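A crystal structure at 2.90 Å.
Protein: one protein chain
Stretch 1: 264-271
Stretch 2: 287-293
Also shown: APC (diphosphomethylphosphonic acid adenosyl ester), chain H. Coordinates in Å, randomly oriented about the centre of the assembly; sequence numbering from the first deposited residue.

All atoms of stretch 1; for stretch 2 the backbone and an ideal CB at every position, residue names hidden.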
# COMPACT_ATOMS: atom_id res chain seq x y z
N ILE A 264 -46.51 -17.52 4.85
CA ILE A 264 -45.33 -18.12 4.22
C ILE A 264 -45.49 -17.84 2.72
O ILE A 264 -46.59 -18.05 2.18
CB ILE A 264 -45.23 -19.67 4.45
CG1 ILE A 264 -45.34 -20.05 5.94
CG2 ILE A 264 -43.95 -20.25 3.82
CD1 ILE A 264 -44.18 -19.66 6.80
N PRO A 265 -44.44 -17.31 2.07
CA PRO A 265 -43.23 -16.77 2.69
C PRO A 265 -43.51 -15.56 3.58
O PRO A 265 -44.60 -15.00 3.57
CB PRO A 265 -42.36 -16.36 1.49
CG PRO A 265 -42.84 -17.20 0.37
CD PRO A 265 -44.31 -17.35 0.59
N HIS A 266 -42.50 -15.18 4.36
CA HIS A 266 -42.60 -14.04 5.23
C HIS A 266 -42.98 -12.86 4.36
O HIS A 266 -42.63 -12.83 3.18
CB HIS A 266 -41.25 -13.81 5.92
CG HIS A 266 -41.31 -12.83 7.05
ND1 HIS A 266 -41.06 -11.50 6.87
CD2 HIS A 266 -41.57 -13.00 8.36
CE1 HIS A 266 -41.18 -10.88 8.03
NE2 HIS A 266 -41.49 -11.77 8.95
N VAL A 267 -43.69 -11.92 4.94
CA VAL A 267 -44.22 -10.79 4.20
C VAL A 267 -43.14 -9.97 3.53
O VAL A 267 -43.29 -9.56 2.37
CB VAL A 267 -45.02 -9.84 5.12
CG1 VAL A 267 -45.48 -8.60 4.37
CG2 VAL A 267 -46.23 -10.56 5.71
N TYR A 268 -42.06 -9.73 4.27
CA TYR A 268 -40.93 -8.90 3.82
C TYR A 268 -39.79 -9.61 3.11
O TYR A 268 -38.81 -8.96 2.76
CB TYR A 268 -40.36 -8.13 4.99
CG TYR A 268 -41.30 -7.06 5.43
CD1 TYR A 268 -41.33 -5.83 4.80
CD2 TYR A 268 -42.18 -7.29 6.46
CE1 TYR A 268 -42.19 -4.84 5.21
CE2 TYR A 268 -43.05 -6.30 6.87
CZ TYR A 268 -43.04 -5.08 6.24
OH TYR A 268 -43.91 -4.13 6.66
N THR A 269 -39.90 -10.91 2.87
CA THR A 269 -38.77 -11.65 2.37
C THR A 269 -38.13 -11.01 1.15
O THR A 269 -36.92 -10.88 1.09
CB THR A 269 -39.12 -13.11 2.02
OG1 THR A 269 -39.66 -13.79 3.17
CG2 THR A 269 -37.87 -13.83 1.59
N LYS A 270 -38.92 -10.60 0.17
CA LYS A 270 -38.35 -10.07 -1.07
C LYS A 270 -38.20 -8.56 -1.05
O LYS A 270 -37.72 -7.98 -2.01
CB LYS A 270 -39.13 -10.58 -2.30
CG LYS A 270 -40.19 -9.67 -2.89
CD LYS A 270 -41.10 -10.46 -3.84
CE LYS A 270 -41.68 -9.68 -5.00
NZ LYS A 270 -42.80 -10.48 -5.59
N TYR A 271 -38.58 -7.93 0.06
CA TYR A 271 -38.56 -6.47 0.14
C TYR A 271 -37.51 -5.86 1.10
O TYR A 271 -37.35 -4.64 1.12
CB TYR A 271 -39.94 -5.98 0.55
CG TYR A 271 -41.08 -6.42 -0.33
CD1 TYR A 271 -41.24 -5.92 -1.60
CD2 TYR A 271 -42.02 -7.31 0.14
CE1 TYR A 271 -42.30 -6.31 -2.40
CE2 TYR A 271 -43.09 -7.70 -0.64
CZ TYR A 271 -43.23 -7.20 -1.91
OH TYR A 271 -44.29 -7.59 -2.69
N UNK A 287 -36.14 -20.05 -6.27
CA UNK A 287 -37.21 -19.22 -6.76
C UNK A 287 -38.54 -19.74 -6.33
O UNK A 287 -39.06 -20.62 -6.91
CB UNK A 287 -37.16 -19.11 -8.29
N UNK A 288 -39.11 -19.15 -5.33
CA UNK A 288 -40.44 -19.49 -4.90
C UNK A 288 -41.41 -19.14 -6.03
O UNK A 288 -41.00 -18.60 -7.07
CB UNK A 288 -40.80 -18.77 -3.60
N UNK A 289 -42.69 -19.48 -5.85
CA UNK A 289 -43.73 -19.08 -6.82
C UNK A 289 -44.12 -17.60 -6.70
O UNK A 289 -44.66 -17.00 -7.63
CB UNK A 289 -44.98 -19.95 -6.63
N UNK A 290 -43.79 -16.99 -5.58
CA UNK A 290 -44.19 -15.63 -5.27
C UNK A 290 -43.22 -14.66 -5.88
O UNK A 290 -43.51 -13.48 -6.04
CB UNK A 290 -44.28 -15.41 -3.76
N UNK A 291 -42.05 -15.19 -6.21
CA UNK A 291 -40.93 -14.42 -6.66
C UNK A 291 -40.86 -14.42 -8.17
O UNK A 291 -40.89 -15.48 -8.79
CB UNK A 291 -39.63 -14.96 -6.06
N UNK A 292 -40.75 -13.23 -8.75
CA UNK A 292 -40.64 -13.11 -10.20
C UNK A 292 -39.31 -13.70 -10.71
O UNK A 292 -39.22 -14.13 -11.85
CB UNK A 292 -40.76 -11.64 -10.61
N UNK A 293 -38.28 -13.71 -9.86
CA UNK A 293 -37.00 -14.34 -10.20
C UNK A 293 -36.34 -14.89 -8.94
O UNK A 293 -36.78 -14.61 -7.84
CB UNK A 293 -36.07 -13.34 -10.90
PG APC H . -40.23 -8.87 11.50
O1G APC H . -38.78 -8.89 11.93
O2G APC H . -40.93 -10.19 11.73
O3G APC H . -40.43 -8.34 10.10
PB APC H . -41.33 -7.86 14.03
O1B APC H . -41.42 -6.46 14.57
O2B APC H . -40.32 -8.75 14.69
O3B APC H . -40.98 -7.82 12.47
PA APC H . -43.04 -10.14 15.16
O1A APC H . -42.57 -9.77 16.54
O2A APC H . -42.28 -11.26 14.49
C3A APC H . -42.97 -8.66 14.10
O5' APC H . -44.58 -10.56 15.26
C5' APC H . -45.69 -9.82 14.70
C4' APC H . -46.61 -10.78 13.98
O4' APC H . -45.85 -11.48 12.96
C3' APC H . -47.27 -11.87 14.85
O3' APC H . -48.68 -11.78 14.76
C2' APC H . -46.74 -13.20 14.28
O2' APC H . -47.72 -14.21 14.17
C1' APC H . -46.29 -12.81 12.88
N9 APC H . -45.19 -13.63 12.37
C8 APC H . -43.95 -13.83 12.93
N7 APC H . -43.18 -14.61 12.21
C5 APC H . -43.95 -14.93 11.11
C6 APC H . -43.70 -15.73 9.97
N6 APC H . -42.55 -16.36 9.74
N1 APC H . -44.69 -15.83 9.05
C2 APC H . -45.84 -15.19 9.29
N3 APC H . -46.19 -14.42 10.31
C4 APC H . -45.19 -14.33 11.20

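Position 287 offers little to reason from. No atom of stretch 1 lies within 5.5 Å of its ideal CB, and phi/psi of -139/101 is an extended conformation open to most residues, so the backbone sets no preference. The deposited residue is Lys287, whose chain stays out of reach of stretch 1 and turns back along its own stretch, with NZ of Lys287 donating to the backbone O of 291 at 3.3 Å.

Position 288 is better defined. CA-to-CB points toward stretch 1, and the ideal CB lies 4.7 Å from Pro265 CG, so what faces it is the saturated, nonpolar edge of a proline ring. A flat ring able to lie against those CH groups would suit, as would a medium-sized aliphatic chain. It is His288, with chi1 at t. Pro265 CG sits 3.4 Å from the centroid of the His288 ring and 14° off its normal, a CH-pi contact over the face; the closest atoms are Pro265 CD and His288 CE1, at 3.3 Å. The ring also ties down its own loop, since ND1 of His288 accepts from the backbone N of 290 at 3.1 Å.

At position 289 CA-to-CB points sideways and stretch 1 comes nowhere within 5.5 Å of the ideal CB. Small or polar residues fit as well as larger ones; the deposited one is Ser289, which bonds elsewhere in the structure.

Position 290 points toward stretch 1, its ideal CB 4.7 Å from Pro265 CG and 5.5 Å from Lys270 NZ. A compact side chain such as valine, threonine or serine would fit between a proline ring and an ammonium group. Its carbonyl needs no particular side chain to serve that ammonium: NZ of Lys270 donates to the backbone O of 290 at 3.1 Å. The deposited Thr290 places OG1 4.3 Å from CD of Pro265, and its CG2 lies 4.4 Å from NZ of Lys270.

Position 291 has CA-to-CB sideways, yet its ideal CB is 5.2 Å from Lys270 CD, and the methyl of Thr269 lies farther on. A long nonpolar chain could reach both: methionine or an aromatic; a leucine could meet the Lys270 chain but would fall short of the methyl. Phe291, with chi1 at -84°, brings its end nearer, CZ standing 3.5 Å from CB of Lys270 and 3.8 Å from CG2 of Thr269, the methyl near the plane at the ring's edge. Lys270 NZ is 5.9 Å from the Phe291 ring centroid, at most a weak cation-pi attraction.

Position 292 has no stretch 1 atom within 5.5 Å of its ideal CB, and CA-to-CB points sideways, but the ammonium of Lys270 extends in its direction. A long acidic or amide side chain could span the gap. Glu292 does so, its OE1 accepting from NZ of Lys270 at 2.8 Å in a salt bridge, so that one lysine amine joins two residues of stretch 2.

Position 293 is out of reach, its extended backbone (-149/170) imposing little. Glu293 makes no contact with stretch 1 and touches a crystal neighbour.

Stretch 2, residues 287-293: KHSTFEE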
# COMPACT_ATOMS: atom_id res chain seq x y z
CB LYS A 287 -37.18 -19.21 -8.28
CG LYS A 287 -38.32 -18.48 -8.95
CD LYS A 287 -38.25 -18.69 -10.44
CE LYS A 287 -39.42 -18.09 -11.19
NZ LYS A 287 -39.27 -16.63 -11.39
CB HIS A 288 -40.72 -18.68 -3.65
CG HIS A 288 -41.90 -19.12 -2.87
ND1 HIS A 288 -43.12 -18.49 -2.98
CD2 HIS A 288 -42.05 -20.07 -1.91
CE1 HIS A 288 -43.99 -19.07 -2.16
NE2 HIS A 288 -43.36 -20.03 -1.50
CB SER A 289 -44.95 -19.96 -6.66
OG SER A 289 -44.60 -21.29 -6.97
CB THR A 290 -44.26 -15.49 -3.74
OG1 THR A 290 -45.57 -15.93 -3.32
CG2 THR A 290 -43.90 -14.03 -3.21
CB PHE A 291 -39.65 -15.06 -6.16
CG PHE A 291 -39.28 -14.68 -4.77
CD1 PHE A 291 -40.11 -14.97 -3.72
CD2 PHE A 291 -38.08 -14.05 -4.51
CE1 PHE A 291 -39.77 -14.64 -2.43
CE2 PHE A 291 -37.72 -13.71 -3.23
CZ PHE A 291 -38.56 -14.01 -2.18
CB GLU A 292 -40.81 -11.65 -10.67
CG GLU A 292 -42.25 -11.11 -10.60
CD GLU A 292 -42.56 -10.30 -9.34
OE1 GLU A 292 -41.92 -10.50 -8.26
OE2 GLU A 292 -43.49 -9.45 -9.44
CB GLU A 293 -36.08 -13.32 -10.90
CG GLU A 293 -36.55 -12.89 -12.30
CD GLU A 293 -36.54 -14.03 -13.34
OE1 GLU A 293 -35.86 -15.06 -13.09
OE2 GLU A 293 -37.19 -13.90 -14.41
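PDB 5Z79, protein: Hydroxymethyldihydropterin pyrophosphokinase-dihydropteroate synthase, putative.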